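Local coordinates for protein ubiquitin-like-conjugating enzyme ATG10 (Saccharomyces cerevisiae, PDB 4EBR) that acts as an E2-like enzyme in autophagy, catalysing the conjugation of the ubiquitin-like protein ATG12 to ATG5, at residues 15-20 with 31-36. Numbering follows the deposited sequence.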
loop_
_atom_site.group_PDB
_atom_site.type_symbol
_atom_site.label_atom_id
_atom_site.label_comp_id
_atom_site.label_asym_id
_atom_site.label_seq_id
_atom_site.Cartn_x
_atom_site.Cartn_y
_atom_site.Cartn_z
ATOM N N SER A 15 -3.382 16.127 -19.006
ATOM C CA SER A 15 -2.890 16.074 -20.370
ATOM C C SER A 15 -3.225 14.731 -21.033
ATOM O O SER A 15 -3.631 14.679 -22.191
ATOM C CB SER A 15 -1.390 16.327 -20.378
ATOM O OG SER A 15 -0.818 15.848 -21.573
ATOM N N LEU A 16 -3.072 13.646 -20.288
ATOM C CA LEU A 16 -3.387 12.321 -20.804
ATOM C C LEU A 16 -4.864 12.201 -21.185
ATOM O O LEU A 16 -5.208 11.698 -22.258
ATOM C CB LEU A 16 -3.056 11.281 -19.748
ATOM C CG LEU A 16 -2.697 9.879 -20.198
ATOM C CD1 LEU A 16 -1.606 9.953 -21.236
ATOM C CD2 LEU A 16 -2.210 9.135 -18.983
ATOM N N TYR A 17 -5.731 12.661 -20.288
ATOM C CA TYR A 17 -7.164 12.700 -20.533
ATOM C C TYR A 17 -7.468 13.477 -21.815
ATOM O O TYR A 17 -8.350 13.104 -22.586
ATOM C CB TYR A 17 -7.855 13.365 -19.340
ATOM C CG TYR A 17 -9.364 13.471 -19.428
ATOM C CD1 TYR A 17 -10.173 12.436 -18.992
ATOM C CD2 TYR A 17 -9.983 14.625 -19.914
ATOM C CE1 TYR A 17 -11.557 12.532 -19.053
ATOM C CE2 TYR A 17 -11.374 14.732 -19.977
ATOM C CZ TYR A 17 -12.152 13.680 -19.549
ATOM O OH TYR A 17 -13.528 13.752 -19.599
ATOM N N ASP A 18 -6.734 14.556 -22.048
ATOM C CA ASP A 18 -7.011 15.396 -23.203
ATOM C C ASP A 18 -6.675 14.715 -24.517
ATOM O O ASP A 18 -7.371 14.902 -25.498
ATOM C CB ASP A 18 -6.301 16.741 -23.087
ATOM C CG ASP A 18 -6.979 17.662 -22.097
ATOM O OD1 ASP A 18 -8.209 17.511 -21.909
ATOM O OD2 ASP A 18 -6.290 18.528 -21.508
ATOM N N SER A 19 -5.633 13.896 -24.526
ATOM C CA SER A 19 -5.205 13.212 -25.746
ATOM C C SER A 19 -6.246 12.208 -26.237
ATOM O O SER A 19 -6.152 11.689 -27.355
ATOM C CB SER A 19 -3.879 12.494 -25.512
ATOM O OG SER A 19 -4.048 11.414 -24.622
ATOM N N GLN A 20 -7.224 11.936 -25.381
ATOM C CA GLN A 20 -8.300 11.003 -25.678
ATOM C C GLN A 20 -7.770 9.594 -25.908
ATOM O O GLN A 20 -8.441 8.767 -26.528
ATOM C CB GLN A 20 -9.120 11.478 -26.879
ATOM C CG GLN A 20 -9.719 12.860 -26.696
ATOM C CD GLN A 20 -11.232 12.834 -26.664
ATOM O OE1 GLN A 20 -11.871 12.128 -27.450
ATOM N NE2 GLN A 20 -11.815 13.600 -25.748
ATOM N N VAL A 31 -14.758 7.142 -19.187
ATOM C CA VAL A 31 -13.605 7.795 -18.577
ATOM C C VAL A 31 -14.111 8.941 -17.712
ATOM O O VAL A 31 -14.905 9.756 -18.173
ATOM C CB VAL A 31 -12.707 8.429 -19.666
ATOM C CG1 VAL A 31 -11.445 8.987 -19.058
ATOM C CG2 VAL A 31 -12.373 7.420 -20.762
ATOM N N HIS A 32 -13.662 9.030 -16.468
ATOM C CA HIS A 32 -14.110 10.127 -15.618
ATOM C C HIS A 32 -12.961 10.702 -14.851
ATOM O O HIS A 32 -12.269 9.971 -14.147
ATOM C CB HIS A 32 -15.114 9.642 -14.591
ATOM C CG HIS A 32 -16.423 9.238 -15.169
ATOM N ND1 HIS A 32 -17.520 10.070 -15.167
ATOM C CD2 HIS A 32 -16.820 8.086 -15.756
ATOM C CE1 HIS A 32 -18.541 9.448 -15.730
ATOM N NE2 HIS A 32 -18.143 8.243 -16.097
ATOM N N LEU A 33 -12.794 12.018 -14.908
ATOM C CA LEU A 33 -11.772 12.678 -14.104
ATOM C C LEU A 33 -12.402 13.199 -12.815
ATOM O O LEU A 33 -13.398 13.922 -12.848
ATOM C CB LEU A 33 -11.134 13.828 -14.883
ATOM C CG LEU A 33 -9.612 13.952 -14.784
ATOM C CD1 LEU A 33 -8.952 12.587 -14.903
ATOM C CD2 LEU A 33 -9.080 14.903 -15.845
ATOM N N ASN A 34 -11.820 12.821 -11.680
ATOM C CA ASN A 34 -12.376 13.169 -10.380
ATOM C C ASN A 34 -12.448 14.679 -10.240
ATOM O O ASN A 34 -11.821 15.399 -11.013
ATOM C CB ASN A 34 -11.622 12.509 -9.220
ATOM C CG ASN A 34 -10.228 13.049 -9.032
ATOM O OD1 ASN A 34 -9.832 14.033 -9.649
ATOM N ND2 ASN A 34 -9.463 12.402 -8.159
ATOM N N ASP A 35 -13.232 15.160 -9.285
ATOM C CA ASP A 35 -13.453 16.595 -9.144
ATOM C C ASP A 35 -12.164 17.417 -9.135
ATOM O O ASP A 35 -12.129 18.506 -9.701
ATOM C CB ASP A 35 -14.289 16.891 -7.899
ATOM C CG ASP A 35 -15.779 16.764 -8.157
ATOM O OD1 ASP A 35 -16.531 16.485 -7.195
ATOM O OD2 ASP A 35 -16.195 16.960 -9.322
ATOM N N GLU A 36 -11.103 16.891 -8.526
ATOM C CA GLU A 36 -9.850 17.638 -8.430
ATOM C C GLU A 36 -8.935 17.472 -9.640
ATOM O O GLU A 36 -7.830 18.012 -9.649
ATOM C CB GLU A 36 -9.075 17.249 -7.166
ATOM C CG GLU A 36 -9.784 17.559 -5.868
ATOM C CD GLU A 36 -10.132 19.040 -5.709
ATOM O OE1 GLU A 36 -9.350 19.885 -6.209
ATOM O OE2 GLU A 36 -11.185 19.357 -5.084
#
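Val31 meets Tyr17 at the rim of the phenol ring: its CG1 methyl lies near the ring plane, 3.5 Å from Tyr17 CE1 and 3.7 Å from Tyr17 CD1. The two side chains run past each other in opposite directions, and the torsion that sets Val31 CG1 anti to the backbone N (chi1 -174°) turns this methyl, and not CG2, to the ring edge. His32, the next residue of strand 28-33, points away from the helix, and its backbone is hydrogen-bonded to Leu41 of the adjoining antiparallel strand 40-44. Leu33, two residues on from Val31, again points its side chain toward helix 6-18. Its CD2 methyl sits over one face of the Tyr17 ring, 4.2 Å from the centroid and 24° off the normal, a CH-pi contact. The methyl is displaced toward the root of the ring, with Tyr17 CG at 3.9 Å from Leu33 CD2 and Tyr17 CB at 4.0 Å. Tyr17 extends from the helix with CG anti to its own N (chi1 -179°), which carries the ring across to the strand, one face against Leu33 and the CD1-CE1 edge against Val31. Beyond Leu33 the chain leaves the strand, and Asn34 OD1 accepts a hydrogen bond from Gly39 N. Leu40 of strand 40-44 also touches Tyr17, Val31 and Leu33, while His23 meets the Tyr17 ring edge-to-face. The contact thus joins the C-terminal part of the N-terminal helix to the first strand of the antiparallel sheet, away from the catalytic cysteine. A serine here in place of Tyr17, lacking the ring, would probably open a gap beside Val31 CG1 and leave Leu33 CD2 without its CH-pi partner. No hydrogen bond or salt bridge links the two segments, so their direct attachment rests on apolar packing of two methyl groups, one over a face and one at the edge of a single ring.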